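PDB 6VVM: 4-oxalocrotonate tautomerase family enzyme from Burkholderia sp. RPE67, which belongs to the tautomerase superfamily and carries two beta-alpha-beta units in one chain, three copies of which assemble into a trimer. Local coordinates for residues G71-E74 with A75-E78; Q9-S12 with D13-A17; D93-L96 with Q97-R100; S18-D21 with G22-A26. One frame throughout, in Å; residues are numbered along the deposited sequence.

Contact 1. Residues G71-E74 with A75-E78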
loop_
_atom_site.group_PDB
_atom_site.type_symbol
_atom_site.label_atom_id
_atom_site.label_comp_id
_atom_site.label_asym_id
_atom_site.label_seq_id
_atom_site.Cartn_x
_atom_site.Cartn_y
_atom_site.Cartn_z
ATOM N N GLY A 71 6.995 7.079 -16.537
ATOM C CA GLY A 71 7.372 7.083 -17.940
ATOM C C GLY A 71 6.369 6.448 -18.884
ATOM O O GLY A 71 6.415 6.676 -20.098
ATOM N N ARG A 72 5.459 5.640 -18.360
ATOM C CA ARG A 72 4.509 4.981 -19.240
ATOM C C ARG A 72 3.528 6.007 -19.798
ATOM O O ARG A 72 3.187 6.985 -19.132
ATOM C CB ARG A 72 3.774 3.871 -18.497
ATOM C CG ARG A 72 4.513 2.534 -18.508
ATOM C CD ARG A 72 5.874 2.573 -17.799
ATOM N NE ARG A 72 6.505 1.264 -17.922
ATOM C CZ ARG A 72 7.045 0.572 -16.925
ATOM N NH1 ARG A 72 7.546 -0.628 -17.177
ATOM N NH2 ARG A 72 7.102 1.070 -15.686
ATOM N N THR A 73 3.111 5.803 -21.049
ATOM C CA THR A 73 2.128 6.692 -21.663
ATOM C C THR A 73 0.734 6.427 -21.101
ATOM O O THR A 73 0.465 5.381 -20.511
ATOM C CB THR A 73 2.095 6.506 -23.183
ATOM O OG1 THR A 73 1.605 5.190 -23.488
ATOM C CG2 THR A 73 3.487 6.680 -23.776
ATOM N N GLU A 74 -0.170 7.390 -21.316
ATOM C CA GLU A 74 -1.570 7.174 -20.953
ATOM C C GLU A 74 -2.139 5.949 -21.654
ATOM O O GLU A 74 -2.940 5.209 -21.072
ATOM C CB GLU A 74 -2.405 8.417 -21.281
ATOM C CG GLU A 74 -2.007 9.650 -20.461
ATOM C CD GLU A 74 -3.036 10.765 -20.530
ATOM O OE1 GLU A 74 -4.224 10.466 -20.774
ATOM O OE2 GLU A 74 -2.659 11.940 -20.326
ATOM N N ALA A 75 -1.736 5.726 -22.908
ATOM C CA ALA A 75 -2.202 4.568 -23.666
ATOM C C ALA A 75 -1.773 3.261 -23.012
ATOM O O ALA A 75 -2.567 2.320 -22.897
ATOM C CB ALA A 75 -1.670 4.641 -25.098
ATOM N N GLN A 76 -0.510 3.172 -22.599
ATOM C CA GLN A 76 -0.052 1.973 -21.900
ATOM C C GLN A 76 -0.830 1.760 -20.606
ATOM O O GLN A 76 -1.227 0.633 -20.284
ATOM C CB GLN A 76 1.439 2.075 -21.598
ATOM C CG GLN A 76 2.347 1.970 -22.832
ATOM C CD GLN A 76 3.811 2.107 -22.472
ATOM O OE1 GLN A 76 4.284 3.207 -22.183
ATOM N NE2 GLN A 76 4.530 0.987 -22.448
ATOM N N LYS A 77 -1.052 2.834 -19.852
ATOM C CA LYS A 77 -1.760 2.706 -18.579
ATOM C C LYS A 77 -3.211 2.290 -18.792
ATOM O O LYS A 77 -3.747 1.479 -18.030
ATOM C CB LYS A 77 -1.675 4.022 -17.815
ATOM C CG LYS A 77 -0.269 4.414 -17.446
ATOM C CD LYS A 77 -0.232 5.718 -16.653
ATOM C CE LYS A 77 1.190 6.060 -16.225
ATOM N NZ LYS A 77 1.239 7.398 -15.589
ATOM N N GLU A 78 -3.863 2.840 -19.819
ATOM C CA GLU A 78 -5.216 2.411 -20.174
ATOM C C GLU A 78 -5.258 0.923 -20.495
ATOM O O GLU A 78 -6.179 0.211 -20.075
ATOM C CB GLU A 78 -5.714 3.220 -21.372
ATOM C CG GLU A 78 -7.162 3.000 -21.753
ATOM C CD GLU A 78 -7.627 4.013 -22.782
ATOM O OE1 GLU A 78 -8.079 3.596 -23.863
ATOM O OE2 GLU A 78 -7.515 5.229 -22.515
HETATM O O HOH W 1 6.718 4.134 -22.025
HETATM O O HOH W 2 7.087 0.902 -20.710
#
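Gln76 and Thr73 exchange hydrogen bonds in both directions, and the glutamine side chain is further tied to the loop by two waters. The amide oxygen Gln76 OE1 accepts from Thr73 N at 3.1 Å, with the N-H pointing nearly straight at it (165°). In return Thr73 OG1 accepts a hydrogen bond from Gln76 N, also at 3.1 Å; with chi1 at 66° the hydroxyl sits between its own backbone N and carbonyl carbon, facing the start of the helix. Threonine suits this place because its oxygen stands in for the missing carbonyl of a preceding turn, while glutamine, extended beyond CG, carries its amide oxygen to the N-H of Thr73. The two side chains cross at about a right angle, with Gln76 CG 3.4 Å from Thr73 OG1.

One water donates to Gln76 OE1 and to Gly71 O; another accepts from Gln76 NE2 and from Arg72 NE, which lies 2.9 Å from it. Both ends of the amide are thereby used, which fixes its rotation. Arg72 turns its guanidinium back to Ile69 O, leaving CG beside Gln76 OE1 at 3.7 Å. Gly71 has a positive phi of 129°, a conformation that favours glycine. The extended Lys77 chain passes Thr73 O, with CG 3.3 Å away, to a salt bridge between its ammonium and Asp105. Glu74 packs on Ser48 of the second subunit, where the helix start meets the trimer interface. The reciprocal Thr73-Gln76 pair is a capping box at the N-terminus of helix 74-92.

Contact 2. Residues Q9-S12 with D13-A17; sequences QGHS and DERKA
At chi1 -70° the imidazole of His11 lies beside its own backbone N, and Arg15, with CG opposite its N (chi1 -175°) and a bend at chi3, brings its guanidinium round to the ring. This is the N-terminus of helix 13-31, with Ser12 as N-cap at the loop-to-helix junction of a beta-alpha-beta unit. Ser12 OG accepts from Arg15 N at 3.1 Å, and serine suits the place since its short hydroxyl can reach the first turn. The next bond, Lys16 N to Ser12 O at 2.9 Å, begins the regular helical pattern.

Lys16 runs past the cap, its CG 3.3 Å from Ser12 O, and its length lets the ammonium form salt bridges with Glu44 of the same chain and with Asp110 of the third subunit; Lys16 NZ to Asp13 OD1, at 3.8 Å, is a long salt bridge. His11 also packs on Leu92 and Arg15 on Val91, both of helix 74-92.

Although the ring and guanidinium planes are 58° apart, they meet edge to edge: Arg15 NH1 donates to the in-plane nitrogen His11 ND1 at 3.3 Å, while Arg15 CD lies 3.4 Å from that same nitrogen.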
loop_
_atom_site.group_PDB
_atom_site.type_symbol
_atom_site.label_atom_id
_atom_site.label_comp_id
_atom_site.label_asym_id
_atom_site.label_seq_id
_atom_site.Cartn_x
_atom_site.Cartn_y
_atom_site.Cartn_z
ATOM N N GLN A 9 -10.910 -13.901 1.145
ATOM C CA GLN A 9 -10.517 -15.266 1.479
ATOM C C GLN A 9 -11.355 -16.274 0.701
ATOM O O GLN A 9 -12.413 -15.954 0.151
ATOM C CB GLN A 9 -10.691 -15.537 2.980
ATOM C CG GLN A 9 -9.732 -14.802 3.890
ATOM C CD GLN A 9 -10.090 -14.946 5.364
ATOM O OE1 GLN A 9 -11.256 -15.149 5.727
ATOM N NE2 GLN A 9 -9.089 -14.839 6.218
ATOM N N GLY A 10 -10.878 -17.515 0.670
ATOM C CA GLY A 10 -11.635 -18.614 0.101
ATOM C C GLY A 10 -11.167 -19.102 -1.258
ATOM O O GLY A 10 -11.618 -20.169 -1.692
ATOM N N HIS A 11 -10.296 -18.367 -1.954
ATOM C CA HIS A 11 -9.840 -18.797 -3.273
ATOM C C HIS A 11 -8.750 -19.849 -3.138
ATOM O O HIS A 11 -7.865 -19.740 -2.285
ATOM C CB HIS A 11 -9.328 -17.606 -4.083
ATOM C CG HIS A 11 -10.411 -16.666 -4.518
ATOM N ND1 HIS A 11 -11.423 -17.044 -5.375
ATOM C CD2 HIS A 11 -10.642 -15.367 -4.214
ATOM C CE1 HIS A 11 -12.229 -16.017 -5.583
ATOM N NE2 HIS A 11 -11.778 -14.987 -4.890
ATOM N N SER A 12 -8.816 -20.872 -3.988
ATOM C CA SER A 12 -7.892 -21.984 -3.874
ATOM C C SER A 12 -6.473 -21.536 -4.203
ATOM O O SER A 12 -6.243 -20.494 -4.822
ATOM C CB SER A 12 -8.301 -23.127 -4.807
ATOM O OG SER A 12 -8.283 -22.695 -6.155
ATOM N N ASP A 13 -5.510 -22.338 -3.757
ATOM C CA ASP A 13 -4.126 -22.043 -4.085
ATOM C C ASP A 13 -3.903 -22.111 -5.588
ATOM O O ASP A 13 -3.166 -21.292 -6.146
ATOM C CB ASP A 13 -3.202 -23.001 -3.340
ATOM C CG ASP A 13 -3.193 -22.739 -1.835
ATOM O OD1 ASP A 13 -3.467 -21.594 -1.429
ATOM O OD2 ASP A 13 -2.918 -23.674 -1.063
ATOM N N GLU A 14 -4.548 -23.069 -6.267
ATOM C CA GLU A 14 -4.390 -23.147 -7.717
ATOM C C GLU A 14 -4.977 -21.913 -8.393
ATOM O O GLU A 14 -4.417 -21.408 -9.369
ATOM C CB GLU A 14 -5.038 -24.426 -8.268
ATOM C CG GLU A 14 -4.875 -24.581 -9.796
ATOM C CD GLU A 14 -5.525 -25.845 -10.349
ATOM O OE1 GLU A 14 -6.047 -26.641 -9.550
ATOM O OE2 GLU A 14 -5.505 -26.044 -11.587
ATOM N N ARG A 15 -6.102 -21.407 -7.892
ATOM C CA ARG A 15 -6.668 -20.204 -8.490
ATOM C C ARG A 15 -5.772 -18.995 -8.253
ATOM O O ARG A 15 -5.626 -18.143 -9.137
ATOM C CB ARG A 15 -8.071 -19.940 -7.948
ATOM C CG ARG A 15 -8.741 -18.769 -8.633
ATOM C CD ARG A 15 -10.164 -18.592 -8.185
ATOM N NE ARG A 15 -11.110 -19.317 -9.033
ATOM C CZ ARG A 15 -12.408 -19.419 -8.755
ATOM N NH1 ARG A 15 -12.893 -18.861 -7.650
ATOM N NH2 ARG A 15 -13.215 -20.085 -9.565
ATOM N N LYS A 16 -5.186 -18.884 -7.054
ATOM C CA LYS A 16 -4.242 -17.801 -6.807
ATOM C C LYS A 16 -3.034 -17.915 -7.730
ATOM O O LYS A 16 -2.561 -16.911 -8.272
ATOM C CB LYS A 16 -3.811 -17.805 -5.343
ATOM C CG LYS A 16 -4.955 -17.487 -4.391
ATOM C CD LYS A 16 -4.450 -17.228 -2.984
ATOM C CE LYS A 16 -4.448 -18.478 -2.129
ATOM N NZ LYS A 16 -4.565 -18.061 -0.674
ATOM N N ALA A 17 -2.526 -19.134 -7.921
ATOM C CA ALA A 17 -1.455 -19.341 -8.893
ATOM C C ALA A 17 -1.895 -18.959 -10.309
ATOM O O ALA A 17 -1.115 -18.377 -11.071
ATOM C CB ALA A 17 -0.985 -20.800 -8.844
#

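Contact 3. Residues D93-L96 with Q97-R100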
loop_
_atom_site.group_PDB
_atom_site.type_symbol
_atom_site.label_atom_id
_atom_site.label_comp_id
_atom_site.label_asym_id
_atom_site.label_seq_id
_atom_site.Cartn_x
_atom_site.Cartn_y
_atom_site.Cartn_z
ATOM N N ASP A 93 -13.633 -14.950 -11.231
ATOM C CA ASP A 93 -15.018 -15.278 -11.579
ATOM C C ASP A 93 -16.005 -14.271 -10.996
ATOM O O ASP A 93 -16.996 -14.636 -10.360
ATOM C CB ASP A 93 -15.374 -16.697 -11.143
ATOM C CG ASP A 93 -16.556 -17.245 -11.905
ATOM O OD1 ASP A 93 -16.770 -16.791 -13.048
ATOM O OD2 ASP A 93 -17.274 -18.105 -11.359
ATOM N N VAL A 94 -15.723 -12.984 -11.211
ATOM C CA VAL A 94 -16.588 -11.901 -10.762
ATOM C C VAL A 94 -16.779 -10.928 -11.914
ATOM O O VAL A 94 -16.086 -10.982 -12.930
ATOM C CB VAL A 94 -16.027 -11.151 -9.534
ATOM C CG1 VAL A 94 -15.987 -12.061 -8.312
ATOM C CG2 VAL A 94 -14.653 -10.585 -9.851
ATOM N N SER A 95 -17.718 -10.002 -11.726
ATOM C CA SER A 95 -18.030 -9.045 -12.775
ATOM C C SER A 95 -16.852 -8.115 -13.021
ATOM O O SER A 95 -16.152 -7.709 -12.087
ATOM C CB SER A 95 -19.266 -8.224 -12.397
ATOM O OG SER A 95 -18.878 -7.101 -11.630
ATOM N N LEU A 96 -16.623 -7.797 -14.295
ATOM C CA LEU A 96 -15.658 -6.757 -14.637
ATOM C C LEU A 96 -16.003 -5.445 -13.947
ATOM O O LEU A 96 -15.105 -4.701 -13.533
ATOM C CB LEU A 96 -15.611 -6.562 -16.154
ATOM C CG LEU A 96 -14.580 -5.575 -16.726
ATOM C CD1 LEU A 96 -13.130 -6.021 -16.495
ATOM C CD2 LEU A 96 -14.829 -5.347 -18.214
ATOM N N GLN A 97 -17.300 -5.167 -13.789
ATOM C CA GLN A 97 -17.750 -3.912 -13.204
ATOM C C GLN A 97 -17.272 -3.734 -11.763
ATOM O O GLN A 97 -17.135 -2.598 -11.303
ATOM C CB GLN A 97 -19.288 -3.851 -13.283
ATOM C CG GLN A 97 -19.841 -3.568 -14.683
ATOM C CD GLN A 97 -20.008 -4.816 -15.560
ATOM O OE1 GLN A 97 -19.478 -5.890 -15.257
ATOM N NE2 GLN A 97 -20.747 -4.669 -16.666
ATOM N N SER A 98 -16.977 -4.827 -11.058
ATOM C CA SER A 98 -16.540 -4.772 -9.673
ATOM C C SER A 98 -15.049 -4.490 -9.505
ATOM O O SER A 98 -14.619 -4.258 -8.372
ATOM C CB SER A 98 -16.882 -6.091 -8.972
ATOM O OG SER A 98 -16.061 -7.147 -9.471
ATOM N N THR A 99 -14.250 -4.500 -10.578
ATOM C CA THR A 99 -12.802 -4.373 -10.444
ATOM C C THR A 99 -12.362 -2.911 -10.396
ATOM O O THR A 99 -12.917 -2.047 -11.085
ATOM C CB THR A 99 -12.074 -5.086 -11.591
ATOM O OG1 THR A 99 -12.420 -4.465 -12.828
ATOM C CG2 THR A 99 -12.442 -6.589 -11.657
ATOM N N ARG A 100 -11.349 -2.648 -9.571
ATOM C CA ARG A 100 -10.726 -1.340 -9.420
ATOM C C ARG A 100 -9.233 -1.472 -9.656
ATOM O O ARG A 100 -8.614 -2.418 -9.164
ATOM C CB ARG A 100 -10.945 -0.768 -8.005
ATOM C CG ARG A 100 -12.382 -0.522 -7.611
ATOM C CD ARG A 100 -13.021 0.442 -8.563
ATOM N NE ARG A 100 -14.179 1.146 -7.998
ATOM C CZ ARG A 100 -15.340 0.566 -7.701
ATOM N NH1 ARG A 100 -16.347 1.294 -7.238
ATOM N NH2 ARG A 100 -15.499 -0.739 -7.861
HETATM O O HOH W 3 -18.314 -8.696 -16.329
#
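Ser95 O is gripped twice by Ser98. The hydroxyl Ser98 OG donates to it at 2.7 Å, lying in the carbonyl plane, while Ser98 N comes from above that plane at 3.2 Å. A chi1 of 70° swings Ser98 OG between its own N and carbonyl carbon, allowing one small residue to offer both donors to the same oxygen. Ser98 N also makes a weak bond to Ser95 OG at 3.0 Å, its N-H being poorly aimed at that oxygen.

One residue along, the pattern repeats at Leu96 O. It accepts from Thr99 OG1 at 2.8 Å, again in the carbonyl plane, and from Thr99 N, whose N-H is directed well (168°) though the nitrogen stands above the plane. The two i to i+3 backbone bonds mark a short 3-10 turn in the link between helix 74-92 and strand 100-106, part of the second beta-alpha-beta unit of this tautomerase-family fold. The preceding helix ends in a Schellman motif, with Asp93 at positive phi as its C-prime residue.

Hydroxyl residues suit such a turn because they give each carbonyl a second donor. The Thr99 side chain also packs on Ser85 and Ala89 of helix 74-92. Gln97 bends at chi2 (85°), turning OE1 back to a water that donates to it and accepts from Leu96 N at 2.8 Å. Val94 touches the turn through CG2, 3.7 Å from Ser98 OG. After Thr99, Arg100 enters strand 100-106 and pairs with an antiparallel strand of the second subunit, its NE donating to Ala60 O of that subunit.

Contact 4. Residues S18-D21 with G22-A26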
loop_
_atom_site.group_PDB
_atom_site.type_symbol
_atom_site.label_atom_id
_atom_site.label_comp_id
_atom_site.label_asym_id
_atom_site.label_seq_id
_atom_site.Cartn_x
_atom_site.Cartn_y
_atom_site.Cartn_z
ATOM N N SER A 18 -3.146 -19.254 -10.677
ATOM C CA SER A 18 -3.612 -18.864 -12.009
ATOM C C SER A 18 -3.822 -17.355 -12.096
ATOM O O SER A 18 -3.649 -16.757 -13.161
ATOM C CB SER A 18 -4.897 -19.619 -12.362
ATOM O OG SER A 18 -5.503 -19.075 -13.520
ATOM N N LEU A 19 -4.138 -16.713 -10.976
ATOM C CA LEU A 19 -4.233 -15.258 -10.987
ATOM C C LEU A 19 -2.864 -14.613 -11.149
ATOM O O LEU A 19 -2.726 -13.629 -11.885
ATOM C CB LEU A 19 -4.893 -14.773 -9.699
ATOM C CG LEU A 19 -5.000 -13.248 -9.577
ATOM C CD1 LEU A 19 -5.975 -12.702 -10.600
ATOM C CD2 LEU A 19 -5.429 -12.839 -8.151
ATOM N N ILE A 20 -1.848 -15.134 -10.444
ATOM C CA ILE A 20 -0.496 -14.602 -10.572
ATOM C C ILE A 20 -0.014 -14.786 -12.002
ATOM O O ILE A 20 0.598 -13.891 -12.593
ATOM C CB ILE A 20 0.454 -15.272 -9.555
ATOM C CG1 ILE A 20 0.301 -14.634 -8.154
ATOM C CG2 ILE A 20 1.909 -15.188 -10.048
ATOM C CD1 ILE A 20 0.636 -15.569 -7.000
ATOM N N ASP A 21 -0.335 -15.934 -12.593
ATOM C CA ASP A 21 0.039 -16.206 -13.982
ATOM C C ASP A 21 -0.624 -15.215 -14.934
ATOM O O ASP A 21 0.039 -14.602 -15.777
ATOM C CB ASP A 21 -0.340 -17.649 -14.332
ATOM C CG ASP A 21 -0.198 -17.961 -15.821
ATOM O OD1 ASP A 21 0.849 -17.613 -16.414
ATOM O OD2 ASP A 21 -1.131 -18.582 -16.385
ATOM N N GLY A 22 -1.931 -15.018 -14.787
ATOM C CA GLY A 22 -2.644 -14.180 -15.736
ATOM C C GLY A 22 -2.287 -12.712 -15.609
ATOM O O GLY A 22 -2.152 -12.012 -16.611
ATOM N N LEU A 23 -2.144 -12.221 -14.368
ATOM C CA LEU A 23 -1.789 -10.817 -14.166
ATOM C C LEU A 23 -0.393 -10.511 -14.694
ATOM O O LEU A 23 -0.110 -9.380 -15.112
ATOM C CB LEU A 23 -1.891 -10.465 -12.677
ATOM C CG LEU A 23 -3.312 -10.508 -12.101
ATOM C CD1 LEU A 23 -3.229 -10.212 -10.615
ATOM C CD2 LEU A 23 -4.194 -9.474 -12.760
ATOM N N THR A 24 0.505 -11.488 -14.647
ATOM C CA THR A 24 1.830 -11.273 -15.213
ATOM C C THR A 24 1.748 -11.186 -16.733
ATOM O O THR A 24 2.298 -10.264 -17.341
ATOM C CB THR A 24 2.780 -12.385 -14.748
ATOM O OG1 THR A 24 2.878 -12.338 -13.314
ATOM C CG2 THR A 24 4.189 -12.206 -15.340
ATOM N N ARG A 25 1.031 -12.121 -17.366
ATOM C CA ARG A 25 0.822 -12.031 -18.808
ATOM C C ARG A 25 0.109 -10.740 -19.169
ATOM O O ARG A 25 0.381 -10.141 -20.216
ATOM C CB ARG A 25 0.011 -13.225 -19.304
ATOM C CG ARG A 25 0.650 -14.558 -19.050
ATOM C CD ARG A 25 -0.308 -15.693 -19.448
ATOM N NE ARG A 25 0.297 -16.979 -19.141
ATOM C CZ ARG A 25 1.096 -17.640 -19.973
ATOM N NH1 ARG A 25 1.363 -17.150 -21.179
ATOM N NH2 ARG A 25 1.608 -18.803 -19.605
ATOM N N ALA A 26 -0.800 -10.292 -18.305
ATOM C CA ALA A 26 -1.544 -9.070 -18.576
ATOM C C ALA A 26 -0.618 -7.872 -18.581
ATOM O O ALA A 26 -0.777 -6.959 -19.404
ATOM C CB ALA A 26 -2.652 -8.880 -17.527
#
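Asp21 and Arg25 bring their planar groups together almost perpendicularly, with carboxylate and guanidinium planes 89° apart. They form an i to i+4 salt bridge on helix 13-31, the crossover helix of the beta-alpha-beta unit made with strands 2-8 and 39-45. Acid and base four residues apart suit one face of a helix, and Arg25, extended from CG to NE, follows the helix back far enough to meet the carboxylate.

On the inward side Leu19 and Leu23 slant across one another, Leu19 CG lying 3.7 Å from Leu23 CD1. Leu19 CG stands opposite its backbone N and Leu23 CG beside its own, and their branched ends meet. Branched apolar chains suit this buried side: Leu19 packs on Leu42 and Val91, and Leu23 on Leu3 and Val5 of the sheet.

Thr24 bonds back to its own helix. Its N and its OG1 both donate to Ile20 O, from opposite faces of the carbonyl plane, with OG1 at 2.9 Å; this satisfies a buried hydroxyl. Ile20 and Thr24 also pack on Gly115 of the third subunit.

In the salt bridge, Arg25 NE approaches Asp21 OD1 on its syn side at 2.9 Å, 31° out of the carboxylate plane, and the bond is bent to 142°.

In the fold
Along the chain the order is contact 2, contact 4, contact 1, contact 3. Contacts 2 and 4 adjoin on helix 13-31, their centres about 13 Å apart, and both touch the third subunit. Contact 1 starts helix 74-92 and contact 3 follows its end; their centres are about 22 Å apart, and both touch the second subunit. Contacts 1 and 2, the N-termini of the two helices, lie on opposite sides of the chain's centre, about 30 Å between centres, whereas contacts 2 and 3 approach to about 4 Å at their nearest atoms. The two crossover helices of the four-stranded sheet thus run antiparallel, and each beta-alpha-beta unit contributes to the trimer interfaces.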